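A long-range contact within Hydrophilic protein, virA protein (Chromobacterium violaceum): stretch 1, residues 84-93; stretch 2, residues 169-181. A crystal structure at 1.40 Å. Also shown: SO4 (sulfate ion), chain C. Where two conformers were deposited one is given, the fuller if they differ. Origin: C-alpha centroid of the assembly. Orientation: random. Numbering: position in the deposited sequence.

Stretch 1, residues 84-93: FHISVQREQV
Stretch 2, residues 169-181: SGLMPGQYPESDV

Two extended segments pair across a single beta bridge, V88 with P173, CA to CA 4.2 Å. Stretch 1 enters as a strand at 84-86 and continues as loop. Stretch 2 has no regular helix or strand. H85 lies near D180, and Q92 near M172, so the two stretches run antiparallel. They bury 526 Å² together.

The backbone fixes the register. G174 N donates to S87 O at 3.1 Å, and Q89 N donates to M172 O at 2.9 Å. V88 sits between them at phi/psi -120/170. G174 suits its place: a CB would point toward stretch 1 and lie 2.0 Å from V88 O, a clash. Without it, G174 CA approaches V88 O to 3.2 Å, a CA-H...O contact.

Side chains tie both ends. H85 alternates with F84 and I86, which point away. Its chi1 is m (-63°) and chi2 112°, which brings ND1 to D180 OD2 at 2.6 Å, nearly linear at 174°. H85 NE2 donates to O4 of the sulfate at 2.8 Å. Both nitrogens thus act as donors. D180, chi1 m and chi2 14°, closes a type I turn from P177; D180 N bonds P177 O at 3.1 Å. S179, chi1 p, gives OG to D180 OD1 at 2.8 Å.

Q92 is the N-cap residue before a helix. Its chi1 m, chi2 t and chi3 6° extend the amide, so that OE1 accepts M172 N at 2.9 Å. OE1 also lies 3.5 Å from L171 CD1.

S87, chi1 m, is buried and points toward stretch 2; its OG lies 3.7 Å from P177 CD. V88 CG1 meets L171 CG at 4.4 Å, an apolar contact. Q89, chi1 t and chi2 m, turns its end away: OE1 accepts E91 N at 2.9 Å and NE2 donates to E91 OE1 at 2.6 Å.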

# COMPACT_ATOMS: atom_id res chain seq x y z
N PHE A 84 2.77 -2.12 0.53
CA PHE A 84 1.78 -2.80 1.35
C PHE A 84 0.87 -3.65 0.50
O PHE A 84 0.59 -3.32 -0.65
CB PHE A 84 0.88 -1.80 2.09
CG PHE A 84 1.60 -0.89 3.03
CD1 PHE A 84 1.75 0.46 2.74
CD2 PHE A 84 2.07 -1.37 4.24
CE1 PHE A 84 2.39 1.32 3.63
CE2 PHE A 84 2.72 -0.52 5.14
CZ PHE A 84 2.88 0.83 4.82
N HIS A 85 0.36 -4.72 1.10
CA HIS A 85 -0.75 -5.45 0.52
C HIS A 85 -1.92 -5.31 1.46
O HIS A 85 -1.75 -5.07 2.66
CB HIS A 85 -0.37 -6.92 0.36
CG HIS A 85 0.76 -7.15 -0.58
ND1 HIS A 85 1.99 -7.61 -0.16
CD2 HIS A 85 0.85 -7.00 -1.93
CE1 HIS A 85 2.79 -7.73 -1.21
NE2 HIS A 85 2.11 -7.37 -2.29
N ILE A 86 -3.12 -5.48 0.90
CA ILE A 86 -4.35 -5.54 1.68
C ILE A 86 -5.04 -6.87 1.36
O ILE A 86 -5.24 -7.19 0.18
CB ILE A 86 -5.31 -4.39 1.36
CG1 ILE A 86 -4.58 -3.05 1.40
CG2 ILE A 86 -6.50 -4.39 2.34
CD1 ILE A 86 -5.46 -1.84 1.03
N SER A 87 -5.36 -7.65 2.39
CA SER A 87 -5.96 -8.97 2.20
C SER A 87 -7.38 -9.01 2.75
O SER A 87 -7.60 -8.80 3.96
CB SER A 87 -5.13 -10.05 2.91
OG SER A 87 -3.82 -10.08 2.39
N VAL A 88 -8.34 -9.26 1.87
CA VAL A 88 -9.71 -9.51 2.28
C VAL A 88 -10.15 -10.90 1.82
O VAL A 88 -9.43 -11.58 1.06
CB VAL A 88 -10.68 -8.44 1.75
CG1 VAL A 88 -10.29 -7.05 2.26
CG2 VAL A 88 -10.75 -8.46 0.22
N GLN A 89 -11.30 -11.36 2.30
CA GLN A 89 -11.82 -12.64 1.83
C GLN A 89 -12.00 -12.60 0.30
O GLN A 89 -12.49 -11.61 -0.24
CB GLN A 89 -13.14 -12.94 2.54
CG GLN A 89 -13.45 -14.44 2.65
CD GLN A 89 -14.03 -14.97 1.38
OE1 GLN A 89 -14.79 -14.28 0.70
NE2 GLN A 89 -13.68 -16.21 1.03
N ARG A 90 -11.58 -13.67 -0.37
CA ARG A 90 -11.55 -13.73 -1.83
C ARG A 90 -12.83 -13.25 -2.52
O ARG A 90 -12.76 -12.55 -3.52
CB ARG A 90 -11.21 -15.15 -2.28
CG ARG A 90 -11.12 -15.35 -3.80
CD ARG A 90 -10.63 -16.76 -4.17
NE ARG A 90 -11.47 -17.81 -3.61
CZ ARG A 90 -11.08 -19.07 -3.45
NH1 ARG A 90 -9.86 -19.44 -3.82
NH2 ARG A 90 -11.92 -19.97 -2.94
N GLU A 91 -13.99 -13.62 -1.99
CA GLU A 91 -15.26 -13.26 -2.62
C GLU A 91 -15.73 -11.83 -2.32
O GLU A 91 -16.76 -11.38 -2.85
CB GLU A 91 -16.34 -14.28 -2.22
CG GLU A 91 -16.23 -15.64 -2.95
CD GLU A 91 -15.13 -16.54 -2.41
OE1 GLU A 91 -15.02 -16.69 -1.18
OE2 GLU A 91 -14.37 -17.11 -3.23
N GLN A 92 -14.98 -11.11 -1.48
CA GLN A 92 -15.38 -9.77 -1.04
C GLN A 92 -14.57 -8.62 -1.66
O GLN A 92 -14.68 -7.48 -1.24
CB GLN A 92 -15.33 -9.69 0.50
CG GLN A 92 -16.35 -10.61 1.18
CD GLN A 92 -16.25 -10.61 2.69
OE1 GLN A 92 -15.49 -9.84 3.27
NE2 GLN A 92 -17.00 -11.50 3.34
N VAL A 93 -13.77 -8.91 -2.68
CA VAL A 93 -12.96 -7.85 -3.29
C VAL A 93 -13.77 -6.65 -3.81
O VAL A 93 -13.41 -5.51 -3.55
CB VAL A 93 -11.99 -8.42 -4.34
CG1 VAL A 93 -11.24 -7.30 -5.01
CG2 VAL A 93 -11.01 -9.37 -3.66
N SER A 169 -16.81 -1.46 7.62
CA SER A 169 -17.59 -1.75 6.41
C SER A 169 -17.92 -3.24 6.32
O SER A 169 -18.52 -3.70 5.35
CB SER A 169 -16.85 -1.29 5.15
OG SER A 169 -16.65 0.12 5.17
N GLY A 170 -17.53 -4.00 7.34
CA GLY A 170 -17.90 -5.41 7.39
C GLY A 170 -17.11 -6.38 6.54
O GLY A 170 -17.59 -7.44 6.19
N LEU A 171 -15.87 -6.02 6.19
CA LEU A 171 -15.05 -6.91 5.39
C LEU A 171 -14.36 -7.94 6.28
O LEU A 171 -13.90 -7.61 7.36
CB LEU A 171 -13.98 -6.12 4.64
CG LEU A 171 -14.32 -5.49 3.28
CD1 LEU A 171 -14.83 -6.56 2.30
CD2 LEU A 171 -15.32 -4.33 3.41
N MET A 172 -14.31 -9.19 5.81
CA MET A 172 -13.53 -10.22 6.49
C MET A 172 -12.10 -10.21 5.97
O MET A 172 -11.88 -10.00 4.78
CB MET A 172 -14.14 -11.60 6.23
CG MET A 172 -15.36 -11.89 7.08
SD MET A 172 -14.94 -11.77 8.82
CE MET A 172 -13.66 -13.02 8.92
N PRO A 173 -11.12 -10.42 6.86
CA PRO A 173 -9.73 -10.54 6.41
C PRO A 173 -9.54 -11.75 5.49
O PRO A 173 -10.29 -12.73 5.60
CB PRO A 173 -8.95 -10.78 7.70
CG PRO A 173 -9.79 -10.08 8.77
CD PRO A 173 -11.22 -10.34 8.34
N GLY A 174 -8.57 -11.66 4.59
CA GLY A 174 -8.21 -12.77 3.73
C GLY A 174 -6.98 -13.48 4.26
O GLY A 174 -6.62 -13.35 5.43
N GLN A 175 -6.35 -14.26 3.39
CA GLN A 175 -5.12 -14.95 3.74
C GLN A 175 -3.93 -14.06 3.44
O GLN A 175 -3.66 -13.78 2.28
CB GLN A 175 -5.00 -16.24 2.92
CG GLN A 175 -6.12 -17.23 3.15
CD GLN A 175 -5.90 -18.52 2.37
OE1 GLN A 175 -4.76 -18.97 2.21
NE2 GLN A 175 -6.98 -19.12 1.89
N TYR A 176 -3.20 -13.62 4.47
CA TYR A 176 -2.03 -12.77 4.24
C TYR A 176 -0.99 -13.57 3.45
O TYR A 176 -0.81 -14.77 3.68
CB TYR A 176 -1.31 -12.38 5.54
CG TYR A 176 -2.03 -11.65 6.65
CD1 TYR A 176 -2.10 -10.26 6.69
CD2 TYR A 176 -2.53 -12.35 7.74
CE1 TYR A 176 -2.71 -9.59 7.77
CE2 TYR A 176 -3.14 -11.70 8.81
CZ TYR A 176 -3.23 -10.32 8.82
OH TYR A 176 -3.83 -9.68 9.89
N PRO A 177 -0.24 -12.90 2.56
CA PRO A 177 0.81 -13.61 1.81
C PRO A 177 1.96 -13.99 2.74
O PRO A 177 2.38 -13.17 3.55
CB PRO A 177 1.30 -12.58 0.79
CG PRO A 177 0.77 -11.24 1.25
CD PRO A 177 -0.37 -11.48 2.19
N GLU A 178 2.46 -15.22 2.59
CA GLU A 178 3.59 -15.69 3.37
C GLU A 178 4.81 -14.78 3.23
O GLU A 178 5.65 -14.76 4.10
CB GLU A 178 3.97 -17.10 2.95
CG GLU A 178 3.11 -18.19 3.56
CD GLU A 178 3.20 -18.22 5.07
OE1 GLU A 178 4.31 -18.44 5.62
OE2 GLU A 178 2.15 -18.03 5.72
N SER A 179 4.91 -14.06 2.11
CA SER A 179 6.06 -13.19 1.89
C SER A 179 6.19 -12.04 2.89
O SER A 179 7.29 -11.57 3.15
CB SER A 179 6.01 -12.57 0.49
OG SER A 179 4.81 -11.84 0.29
N ASP A 180 5.05 -11.60 3.44
CA ASP A 180 4.98 -10.32 4.14
C ASP A 180 5.04 -10.47 5.65
O ASP A 180 4.88 -11.57 6.19
CB ASP A 180 3.64 -9.64 3.83
CG ASP A 180 3.53 -9.07 2.42
OD1 ASP A 180 4.33 -9.36 1.50
OD2 ASP A 180 2.56 -8.29 2.24
N VAL A 181 5.16 -9.33 6.34
CA VAL A 181 5.01 -9.30 7.80
C VAL A 181 3.95 -8.27 8.18
O VAL A 181 3.62 -7.38 7.40
CB VAL A 181 6.35 -8.96 8.52
CG1 VAL A 181 7.38 -10.08 8.32
CG2 VAL A 181 6.89 -7.62 8.05
S SO4 C . 4.49 -8.47 -4.65
O1 SO4 C . 4.67 -8.96 -3.26
O2 SO4 C . 5.75 -7.94 -5.15
O3 SO4 C . 4.07 -9.58 -5.48
O4 SO4 C . 3.49 -7.40 -4.67